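Local structure of H127A/Y244A mutant of alginate lyase AlyC3 in complex with dimannuronate (Psychromonas sp., 7C8F) at residues S98-I104 with E252-L258; T121-V125 with F205-V209; H136-H140 with A166-K170. The protein probably cleaves alginate by beta-elimination, as a family 7 polysaccharide lyase, and is held here as an engineered double mutant with a bound dimannuronate. All coordinates share one frame; numbering follows the deposited sequence.

How the contacts relate
The three contacts step across one beta-sandwich from the middle of the seven-stranded sheet to the sugar site. Contact 1 joins strands 93-103 and 250-264 within that sheet. Contact 2 lies about 12 Å away, centre to centre, and touches it: strand 203-210 borders strand 93-103, with Ala99 O 2.8 Å from Phe205 N, a probable hydrogen bond. Contact 2 spans the two sheets, crossing to strand 119-129. Contact 3, between two loops, is centred about 19 Å from contact 2 and 29 Å from contact 1. In sequence, contact 1 encloses contact 2, which encloses contact 3. The back of strand 119-129 and contact 3 meet the same chain D sugar, which places the groove against the second sheet.

Contact 1: S98-I104 with E252-L258; sequences SAEVEII and EAHFNKL
Glu252 pairs with Ile104 where Ile104 N donates to Glu252 O at 2.9 Å, and a water returns the link from Glu252 N to Ile104 O. Chi1 of 178° puts Glu252 CG opposite the backbone N, and the extended chain then crosses Ile104 at a slant, CG against Ile104 CB and CG1. Ala253 turns to the other face of the sheet, its CB 3.8 Å from Ile103 CD1. His254 and Glu102 exchange two backbone bonds, His254 N to Glu102 O and Glu102 N to His254 O, each 2.9 Å. Ile104 CG1 lies over one face of the His254 ring, a CH-pi contact 3.8 Å from its centroid, while a water connects His254 ND1 with Glu102 OE1. Phe255 points the same way as Val101, whose CG2 covers the ring 3.9 Å from the centroid. At Asn256 the chain turns a corner; its ND2 donates to Glu100 OE1 at 2.8 Å, and the carboxylate and amide planes, 13° apart, are nearly coplanar. Lys257 O takes Glu100 N at 3.1 Å. The Lys257 side chain crosses that of Glu100 without a direct ion pair, a water joining NZ to Glu100 OE2. Leu258 CD1 closes on Ala99 CB. The pairing slips by one residue between Glu100 and Val101, with Asn256 as the extra residue: a beta bulge in an antiparallel pair (N-to-C directions of 98-103 and 252-255 at 151°). The face bearing Ala99, Val101, Ile103 and Phe255 packs on strand 119-129, as expected of a concanavalin-like beta-sandwich.

Contact 2: T121-V125 with F205-V209; sequences TFLQV and FDITV. With BEM (beta-D-mannopyranuronic acid), chain D.
Phe122 directs its ring edge at the face of Phe205, an offset edge-to-face pair with centroids 5.4 Å apart and planes at 66°. Its CG occupies the crowded position between backbone N and carbonyl carbon (chi1 60°), which swings the ring across to Phe205 although the CB itself does not point there. Leu123 follows with two contacts: CD1 lies 3.7 Å from Phe205 CB, and CB lies 4.0 Å from Ile207 CD1. Gln124 turns away from Phe205-Val209; in one of its two conformers, NE2 donates to O6B of the chain D mannuronate at 3.1 Å; the bond belongs to that conformer, and is doubtful for the other. Val125 returns to the interface, where its CG2 meets Val209 CG2 tip to tip at 4.0 Å, and the Val125 side chain runs past that of Ile207 in the opposite direction. No hydrogen bond crosses: axes 9.7 Å apart and only 7° from parallel mark two sheets facing each other through side chains. Phe122 and Leu123 form a classic bulge opposite Val145 of strand 143-148. Phe158 meets both phenylalanine rings, while strand 93-103 receives Phe122 and Leu123, and Phe238 of strand 235-240 packs on Val125 and Val209.

Contact 3: H136-H140 with A166-K170; sequences HNVPH and AVICK. With BEM (beta-D-mannopyranuronic acid), chain C; BEM (beta-D-mannopyranuronic acid), chain D.
Two loops meet here at the wall of the glycan-binding groove, bringing Pro139, His140 and Lys170 onto the bound dimannuronate. The His140 ring links the loops through its edge: Cys169 N donates to His140 NE2 at 3.0 Å, lying near the ring plane with an N-H...N angle of 161°. The other ring nitrogen, His140 ND1, donates to O6B of the chain C sugar at 2.8 Å, so the imidazole is held at both nitrogens and its rotation is fixed. Lys170 slides alongside the ring in the opposite direction, CG meeting His140 CE1. Its CG sits between the backbone N and the carbonyl carbon (chi1 69°), and from there the extended chain carries NZ to both sugars. Lys170 NZ donates to O6B of the chain C sugar at 2.9 Å. Lys170 NZ also donates to O3 of the chain D sugar at 2.7 Å, with weaker bonds to chain C O5 and to chain D O4, the oxygen that links the two rings. Pro139 O accepts from O3 of the chain D sugar at 2.6 Å. Away from the sugar, Ile168 is the apolar partner: its CG2 packs 3.7 Å from Pro139 CD, the side chains crossing at about a right angle, and Ile168 CG1 is 4.1 Å from Val138 CG2. Cys169 is tied to Cys183 by a disulfide, and Ile168 N is hydrogen-bonded to His136 NE2 of the second subunit, with the reciprocal bond from the other side. Chain C O6B thus receives two donors, and chain D O3 accepts from Lys170 while donating to Pro139. Such paired bonds would help hold the chain C carboxylate and the chain D O3 hydroxyl, consistent with substrate positioning in this lyase.

Contact 1: S98-I104 with E252-L258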
loop_
_atom_site.group_PDB
_atom_site.type_symbol
_atom_site.label_atom_id
_atom_site.label_comp_id
_atom_site.label_asym_id
_atom_site.label_seq_id
_atom_site.Cartn_x
_atom_site.Cartn_y
_atom_site.Cartn_z
ATOM N N SER B 98 -15.693 0.412 -21.666
ATOM C CA SER B 98 -16.023 -0.331 -22.861
ATOM C C SER B 98 -15.639 0.436 -24.088
ATOM O O SER B 98 -16.006 1.550 -24.231
ATOM C CB SER B 98 -17.517 -0.615 -22.923
ATOM O OG SER B 98 -17.967 -1.286 -21.807
ATOM N N ALA B 99 -14.917 -0.220 -24.977
ATOM C CA ALA B 99 -14.490 0.395 -26.184
ATOM C C ALA B 99 -14.550 -0.527 -27.393
ATOM O O ALA B 99 -14.553 -1.684 -27.262
ATOM C CB ALA B 99 -13.061 0.873 -26.005
ATOM N N GLU B 100 -14.610 0.081 -28.564
ATOM C CA GLU B 100 -14.479 -0.617 -29.839
ATOM C C GLU B 100 -13.417 0.194 -30.554
ATOM O O GLU B 100 -13.586 1.329 -30.773
ATOM C CB GLU B 100 -15.749 -0.728 -30.631
ATOM C CG GLU B 100 -16.752 -1.619 -29.974
ATOM C CD GLU B 100 -18.089 -1.660 -30.668
ATOM O OE1 GLU B 100 -18.247 -0.920 -31.642
ATOM O OE2 GLU B 100 -18.929 -2.423 -30.208
ATOM N N VAL B 101 -12.294 -0.418 -30.863
ATOM C CA VAL B 101 -11.154 0.250 -31.400
ATOM C C VAL B 101 -10.509 -0.394 -32.616
ATOM O O VAL B 101 -10.458 -1.575 -32.730
ATOM C CB VAL B 101 -10.041 0.219 -30.324
ATOM C CG1 VAL B 101 -8.881 1.095 -30.712
ATOM C CG2 VAL B 101 -10.570 0.617 -28.978
ATOM N N GLU B 102 -10.000 0.459 -33.485
ATOM C CA GLU B 102 -9.212 0.091 -34.635
ATOM C C GLU B 102 -7.939 0.924 -34.640
ATOM O O GLU B 102 -7.991 2.096 -34.594
ATOM C CB GLU B 102 -9.967 0.323 -35.936
ATOM C CG GLU B 102 -9.191 -0.116 -37.163
ATOM C CD GLU B 102 -9.963 0.077 -38.451
ATOM O OE1 GLU B 102 -11.117 0.452 -38.411
ATOM O OE2 GLU B 102 -9.373 -0.143 -39.490
ATOM N N ILE B 103 -6.800 0.280 -34.689
ATOM C CA ILE B 103 -5.521 0.970 -34.793
ATOM C C ILE B 103 -5.174 1.084 -36.273
ATOM O O ILE B 103 -5.181 0.083 -37.003
ATOM C CB ILE B 103 -4.422 0.213 -34.023
ATOM C CG1 ILE B 103 -4.871 -0.063 -32.579
ATOM C CG2 ILE B 103 -3.113 0.997 -34.049
ATOM C CD1 ILE B 103 -5.092 1.187 -31.751
ATOM N N ILE B 104 -4.878 2.300 -36.719
ATOM C CA ILE B 104 -4.736 2.596 -38.140
ATOM C C ILE B 104 -3.272 2.488 -38.537
ATOM O O ILE B 104 -2.425 3.222 -38.017
ATOM C CB ILE B 104 -5.284 3.990 -38.467
ATOM C CG1 ILE B 104 -6.730 4.113 -37.995
ATOM C CG2 ILE B 104 -5.188 4.239 -39.968
ATOM C CD1 ILE B 104 -7.664 3.106 -38.635
ATOM N N GLU B 252 -2.460 6.398 -34.511
ATOM C CA GLU B 252 -3.822 6.805 -34.822
ATOM C C GLU B 252 -4.751 5.678 -34.413
ATOM O O GLU B 252 -4.610 4.549 -34.899
ATOM C CB GLU B 252 -3.984 7.117 -36.314
ATOM C CG GLU B 252 -5.401 7.492 -36.688
ATOM C CD GLU B 252 -5.515 7.990 -38.112
ATOM O OE1 GLU B 252 -4.461 8.224 -38.745
ATOM O OE2 GLU B 252 -6.658 8.150 -38.591
ATOM N N ALA B 253 -5.680 5.970 -33.507
ATOM C CA ALA B 253 -6.689 5.021 -33.068
ATOM C C ALA B 253 -8.072 5.596 -33.329
ATOM O O ALA B 253 -8.328 6.774 -33.043
ATOM C CB ALA B 253 -6.542 4.703 -31.575
ATOM N N HIS B 254 -8.963 4.761 -33.860
ATOM C CA HIS B 254 -10.354 5.124 -34.117
ATOM C C HIS B 254 -11.251 4.346 -33.168
ATOM O O HIS B 254 -11.251 3.110 -33.181
ATOM C CB HIS B 254 -10.733 4.840 -35.574
ATOM C CG HIS B 254 -10.075 5.766 -36.547
ATOM N ND1 HIS B 254 -10.560 5.965 -37.823
ATOM C CD2 HIS B 254 -8.975 6.550 -36.437
ATOM C CE1 HIS B 254 -9.788 6.831 -38.455
ATOM N NE2 HIS B 254 -8.817 7.199 -37.639
ATOM N N PHE B 255 -11.995 5.063 -32.324
ATOM C CA PHE B 255 -12.906 4.447 -31.366
ATOM C C PHE B 255 -14.332 4.594 -31.889
ATOM O O PHE B 255 -14.905 5.690 -31.852
ATOM C CB PHE B 255 -12.807 5.148 -30.011
ATOM C CG PHE B 255 -11.589 4.776 -29.191
ATOM C CD1 PHE B 255 -10.319 5.211 -29.549
ATOM C CD2 PHE B 255 -11.732 4.050 -28.018
ATOM C CE1 PHE B 255 -9.199 4.884 -28.775
ATOM C CE2 PHE B 255 -10.609 3.729 -27.227
ATOM C CZ PHE B 255 -9.351 4.143 -27.611
ATOM N N ASN B 256 -14.919 3.491 -32.352
ATOM C CA ASN B 256 -16.336 3.510 -32.703
ATOM C C ASN B 256 -17.216 3.608 -31.464
ATOM O O ASN B 256 -18.367 4.056 -31.553
ATOM C CB ASN B 256 -16.664 2.254 -33.521
ATOM C CG ASN B 256 -18.122 2.167 -33.920
ATOM O OD1 ASN B 256 -18.611 2.964 -34.723
ATOM N ND2 ASN B 256 -18.820 1.170 -33.385
ATOM N N LYS B 257 -16.686 3.227 -30.305
ATOM C CA LYS B 257 -17.438 3.212 -29.063
ATOM C C LYS B 257 -16.467 3.515 -27.939
ATOM O O LYS B 257 -15.332 3.025 -27.939
ATOM C CB LYS B 257 -18.080 1.837 -28.833
ATOM C CG LYS B 257 -18.666 1.630 -27.439
ATOM C CD LYS B 257 -19.410 0.294 -27.357
ATOM C CE LYS B 257 -19.980 0.049 -25.972
ATOM N NZ LYS B 257 -20.756 -1.223 -25.911
ATOM N N LEU B 258 -16.905 4.348 -27.003
ATOM C CA LEU B 258 -16.148 4.572 -25.777
ATOM C C LEU B 258 -17.139 4.930 -24.689
ATOM O O LEU B 258 -17.814 5.968 -24.772
ATOM C CB LEU B 258 -15.101 5.670 -25.954
ATOM C CG LEU B 258 -14.214 5.909 -24.721
ATOM C CD1 LEU B 258 -13.418 4.652 -24.319
ATOM C CD2 LEU B 258 -13.273 7.060 -24.983
HETATM O O HOH W 1 -18.943 -3.259 -27.689
HETATM O O HOH W 2 -11.730 3.303 -38.763
HETATM O O HOH W 3 -1.295 3.824 -35.617
#

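Contact 2: T121-V125 with F205-V209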
loop_
_atom_site.group_PDB
_atom_site.type_symbol
_atom_site.label_atom_id
_atom_site.label_comp_id
_atom_site.label_asym_id
_atom_site.label_seq_id
_atom_site.Cartn_x
_atom_site.Cartn_y
_atom_site.Cartn_z
ATOM N N THR B 121 -0.158 2.076 -26.748
ATOM C CA THR B 121 -1.081 1.797 -25.654
ATOM C C THR B 121 -2.341 2.600 -25.889
ATOM O O THR B 121 -2.263 3.810 -26.090
ATOM C CB THR B 121 -0.458 2.212 -24.323
ATOM O OG1 THR B 121 0.736 1.450 -24.115
ATOM C CG2 THR B 121 -1.439 1.999 -23.152
ATOM N N PHE B 122 -3.497 1.935 -25.883
ATOM C CA PHE B 122 -4.752 2.623 -26.166
ATOM C C PHE B 122 -5.828 2.473 -25.095
ATOM O O PHE B 122 -6.823 3.206 -25.145
ATOM C CB PHE B 122 -5.285 2.270 -27.574
ATOM C CG PHE B 122 -5.551 0.810 -27.779
ATOM C CD1 PHE B 122 -4.547 -0.043 -28.231
ATOM C CD2 PHE B 122 -6.804 0.293 -27.523
ATOM C CE1 PHE B 122 -4.790 -1.405 -28.411
ATOM C CE2 PHE B 122 -7.065 -1.056 -27.708
ATOM C CZ PHE B 122 -6.049 -1.916 -28.155
ATOM N N LEU B 123 -5.656 1.579 -24.123
ATOM C CA LEU B 123 -6.505 1.542 -22.938
ATOM C C LEU B 123 -5.607 1.294 -21.746
ATOM O O LEU B 123 -4.637 0.535 -21.852
ATOM C CB LEU B 123 -7.548 0.423 -23.002
ATOM C CG LEU B 123 -8.470 0.442 -24.226
ATOM C CD1 LEU B 123 -9.188 -0.884 -24.385
ATOM C CD2 LEU B 123 -9.489 1.577 -24.115
ATOM N N GLN B 124 -5.926 1.905 -20.604
ATOM C CA GLN B 124 -5.068 1.771 -19.438
ATOM C C GLN B 124 -5.903 1.819 -18.165
ATOM O O GLN B 124 -6.908 2.528 -18.090
ATOM C CB GLN B 124 -3.994 2.872 -19.451
ATOM C CG GLN B 124 -2.909 2.776 -18.392
ATOM C CD GLN B 124 -1.657 3.557 -18.779
ATOM O OE1 GLN B 124 -1.111 3.372 -19.868
ATOM N NE2 GLN B 124 -1.199 4.428 -17.890
ATOM N N VAL B 125 -5.464 1.066 -17.160
ATOM C CA VAL B 125 -5.884 1.277 -15.780
ATOM C C VAL B 125 -4.629 1.705 -15.042
ATOM O O VAL B 125 -3.672 0.923 -14.930
ATOM C CB VAL B 125 -6.487 0.018 -15.134
ATOM C CG1 VAL B 125 -6.887 0.307 -13.675
ATOM C CG2 VAL B 125 -7.679 -0.515 -15.926
ATOM N N PHE B 205 -13.384 -4.141 -26.627
ATOM C CA PHE B 205 -12.740 -4.425 -25.352
ATOM C C PHE B 205 -13.642 -3.954 -24.223
ATOM O O PHE B 205 -14.110 -2.809 -24.241
ATOM C CB PHE B 205 -11.400 -3.688 -25.235
ATOM C CG PHE B 205 -10.402 -4.076 -26.284
ATOM C CD1 PHE B 205 -10.385 -3.416 -27.505
ATOM C CD2 PHE B 205 -9.480 -5.094 -26.056
ATOM C CE1 PHE B 205 -9.481 -3.755 -28.491
ATOM C CE2 PHE B 205 -8.573 -5.441 -27.048
ATOM C CZ PHE B 205 -8.575 -4.764 -28.265
ATOM N N ASP B 206 -13.875 -4.818 -23.238
ATOM C CA ASP B 206 -14.618 -4.446 -22.037
ATOM C C ASP B 206 -13.753 -4.774 -20.835
ATOM O O ASP B 206 -13.382 -5.937 -20.635
ATOM C CB ASP B 206 -15.964 -5.174 -21.956
ATOM C CG ASP B 206 -16.848 -4.901 -23.158
ATOM O OD1 ASP B 206 -17.213 -3.727 -23.366
ATOM O OD2 ASP B 206 -17.185 -5.859 -23.885
ATOM N N ILE B 207 -13.411 -3.750 -20.058
ATOM C CA ILE B 207 -12.532 -3.878 -18.904
ATOM C C ILE B 207 -13.355 -3.587 -17.663
ATOM O O ILE B 207 -13.896 -2.483 -17.520
ATOM C CB ILE B 207 -11.349 -2.903 -18.984
ATOM C CG1 ILE B 207 -10.546 -3.111 -20.270
ATOM C CG2 ILE B 207 -10.485 -3.037 -17.714
ATOM C CD1 ILE B 207 -9.557 -2.005 -20.549
ATOM N N THR B 208 -13.440 -4.553 -16.751
ATOM C CA THR B 208 -14.142 -4.350 -15.488
ATOM C C THR B 208 -13.161 -4.500 -14.333
ATOM O O THR B 208 -12.476 -5.522 -14.220
ATOM C CB THR B 208 -15.302 -5.331 -15.310
ATOM O OG1 THR B 208 -16.199 -5.185 -16.415
ATOM C CG2 THR B 208 -16.068 -5.027 -14.005
ATOM N N VAL B 209 -13.117 -3.495 -13.465
ATOM C CA VAL B 209 -12.246 -3.487 -12.300
ATOM C C VAL B 209 -13.119 -3.376 -11.060
ATOM O O VAL B 209 -14.016 -2.530 -11.001
ATOM C CB VAL B 209 -11.257 -2.308 -12.370
ATOM C CG1 VAL B 209 -10.220 -2.417 -11.260
ATOM C CG2 VAL B 209 -10.584 -2.247 -13.743
HETATM C C1 BEM D . 3.754 7.835 -16.150
HETATM C C2 BEM D . 4.598 6.992 -15.211
HETATM O O2 BEM D . 3.763 6.264 -14.329
HETATM C C3 BEM D . 5.488 6.069 -16.003
HETATM O O3 BEM D . 6.164 5.197 -15.153
HETATM C C4 BEM D . 4.701 5.287 -17.045
HETATM O O4 BEM D . 5.634 4.705 -17.950
HETATM C C5 BEM D . 3.808 6.214 -17.836
HETATM O O5 BEM D . 3.010 7.040 -17.024
HETATM C C6 BEM D . 2.902 5.343 -18.611
HETATM O O6B BEM D . 1.776 5.130 -18.165
HETATM O O6A BEM D . 3.236 5.019 -19.738
HETATM O O1 BEM D . 2.794 8.590 -15.434
#

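Contact 3: H136-H140 with A166-K170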
loop_
_atom_site.group_PDB
_atom_site.type_symbol
_atom_site.label_atom_id
_atom_site.label_comp_id
_atom_site.label_asym_id
_atom_site.label_seq_id
_atom_site.Cartn_x
_atom_site.Cartn_y
_atom_site.Cartn_z
ATOM N N HIS B 136 2.053 8.272 -2.361
ATOM C CA HIS B 136 2.641 6.947 -2.574
ATOM C C HIS B 136 2.178 6.322 -3.891
ATOM O O HIS B 136 1.900 5.123 -3.982
ATOM C CB HIS B 136 2.427 6.022 -1.368
ATOM C CG HIS B 136 3.217 6.432 -0.162
ATOM N ND1 HIS B 136 4.587 6.571 -0.193
ATOM C CD2 HIS B 136 2.836 6.730 1.105
ATOM C CE1 HIS B 136 5.018 6.938 1.003
ATOM N NE2 HIS B 136 3.975 7.046 1.808
ATOM N N ASN B 137 2.099 7.149 -4.928
ATOM C CA ASN B 137 1.822 6.651 -6.271
ATOM C C ASN B 137 2.829 5.578 -6.666
ATOM O O ASN B 137 4.024 5.687 -6.379
ATOM C CB ASN B 137 1.937 7.819 -7.248
ATOM C CG ASN B 137 1.907 7.376 -8.694
ATOM O OD1 ASN B 137 2.954 7.219 -9.340
ATOM N ND2 ASN B 137 0.707 7.148 -9.212
ATOM N N VAL B 138 2.350 4.542 -7.342
ATOM C CA VAL B 138 3.209 3.511 -7.916
ATOM C C VAL B 138 3.358 3.824 -9.404
ATOM O O VAL B 138 2.342 3.935 -10.101
ATOM C CB VAL B 138 2.618 2.111 -7.685
ATOM C CG1 VAL B 138 3.415 1.037 -8.424
ATOM C CG2 VAL B 138 2.591 1.823 -6.183
ATOM N N PRO B 139 4.585 4.028 -9.919
ATOM C CA PRO B 139 4.731 4.560 -11.286
ATOM C C PRO B 139 4.633 3.493 -12.368
ATOM O O PRO B 139 5.405 3.498 -13.335
ATOM C CB PRO B 139 6.127 5.197 -11.255
ATOM C CG PRO B 139 6.888 4.335 -10.323
ATOM C CD PRO B 139 5.884 3.918 -9.232
ATOM N N HIS B 140 3.684 2.572 -12.206
ATOM C CA HIS B 140 3.444 1.475 -13.126
ATOM C C HIS B 140 1.923 1.396 -13.208
ATOM O O HIS B 140 1.250 1.386 -12.157
ATOM C CB HIS B 140 3.976 0.137 -12.597
ATOM C CG HIS B 140 5.405 0.167 -12.136
ATOM N ND1 HIS B 140 6.471 0.186 -13.011
ATOM C CD2 HIS B 140 5.941 0.150 -10.892
ATOM C CE1 HIS B 140 7.604 0.192 -12.325
ATOM N NE2 HIS B 140 7.311 0.167 -11.036
ATOM N N ALA B 166 2.383 -4.752 -6.309
ATOM C CA ALA B 166 2.252 -3.319 -6.056
ATOM C C ALA B 166 3.600 -2.669 -5.749
ATOM O O ALA B 166 3.667 -1.661 -5.036
ATOM C CB ALA B 166 1.226 -3.048 -4.959
ATOM N N VAL B 167 4.691 -3.242 -6.286
ATOM C CA VAL B 167 6.043 -2.828 -5.932
ATOM C C VAL B 167 6.529 -1.750 -6.885
ATOM O O VAL B 167 6.322 -1.833 -8.105
ATOM C CB VAL B 167 6.980 -4.047 -5.958
ATOM C CG1 VAL B 167 8.441 -3.645 -5.607
ATOM C CG2 VAL B 167 6.458 -5.112 -5.030
ATOM N N ILE B 168 7.191 -0.732 -6.340
ATOM C CA ILE B 168 7.834 0.286 -7.169
ATOM C C ILE B 168 9.175 -0.259 -7.638
ATOM O O ILE B 168 10.049 -0.562 -6.817
ATOM C CB ILE B 168 8.013 1.601 -6.401
ATOM C CG1 ILE B 168 6.649 2.144 -5.982
ATOM C CG2 ILE B 168 8.731 2.628 -7.279
ATOM C CD1 ILE B 168 6.728 3.447 -5.226
ATOM N N CYS B 169 9.341 -0.384 -8.960
ATOM C CA CYS B 169 10.492 -1.074 -9.532
ATOM C C CYS B 169 11.409 -0.170 -10.339
ATOM O O CYS B 169 12.396 -0.664 -10.902
ATOM C CB CYS B 169 10.039 -2.255 -10.406
ATOM S SG CYS B 169 9.324 -3.615 -9.492
ATOM N N LYS B 170 11.106 1.120 -10.429
ATOM C CA LYS B 170 11.943 2.056 -11.163
ATOM C C LYS B 170 11.831 3.421 -10.506
ATOM O O LYS B 170 10.965 3.661 -9.663
ATOM C CB LYS B 170 11.524 2.144 -12.632
ATOM C CG LYS B 170 10.178 2.807 -12.837
ATOM C CD LYS B 170 9.664 2.642 -14.275
ATOM C CE LYS B 170 8.341 3.370 -14.458
ATOM N NZ LYS B 170 7.769 3.193 -15.827
HETATM C C1 BEM C . 5.122 3.459 -18.385
HETATM C C2 BEM C . 5.801 3.037 -19.684
HETATM O O2 BEM C . 7.211 3.061 -19.525
HETATM C C3 BEM C . 5.420 1.609 -19.997
HETATM O O3 BEM C . 6.172 1.122 -21.058
HETATM C C4 BEM C . 5.923 0.780 -18.869
HETATM O O4 BEM C . 5.890 -0.584 -19.169
HETATM C C5 BEM C . 5.131 1.157 -17.669
HETATM O O5 BEM C . 5.442 2.503 -17.414
HETATM C C6 BEM C . 5.524 0.312 -16.527
HETATM O O6B BEM C . 6.351 0.718 -15.747
HETATM O O6A BEM C . 4.824 -0.641 -16.342
HETATM C C1 BEM D . 3.754 7.835 -16.150
HETATM C C2 BEM D . 4.598 6.992 -15.211
HETATM O O2 BEM D . 3.763 6.264 -14.329
HETATM C C3 BEM D . 5.488 6.069 -16.003
HETATM O O3 BEM D . 6.164 5.197 -15.153
HETATM C C4 BEM D . 4.701 5.287 -17.045
HETATM O O4 BEM D . 5.634 4.705 -17.950
HETATM C C5 BEM D . 3.808 6.214 -17.836
HETATM O O5 BEM D . 3.010 7.040 -17.024
HETATM C C6 BEM D . 2.902 5.343 -18.611
HETATM O O6B BEM D . 1.776 5.130 -18.165
HETATM O O6A BEM D . 3.236 5.019 -19.738
HETATM O O1 BEM D . 2.794 8.590 -15.434
#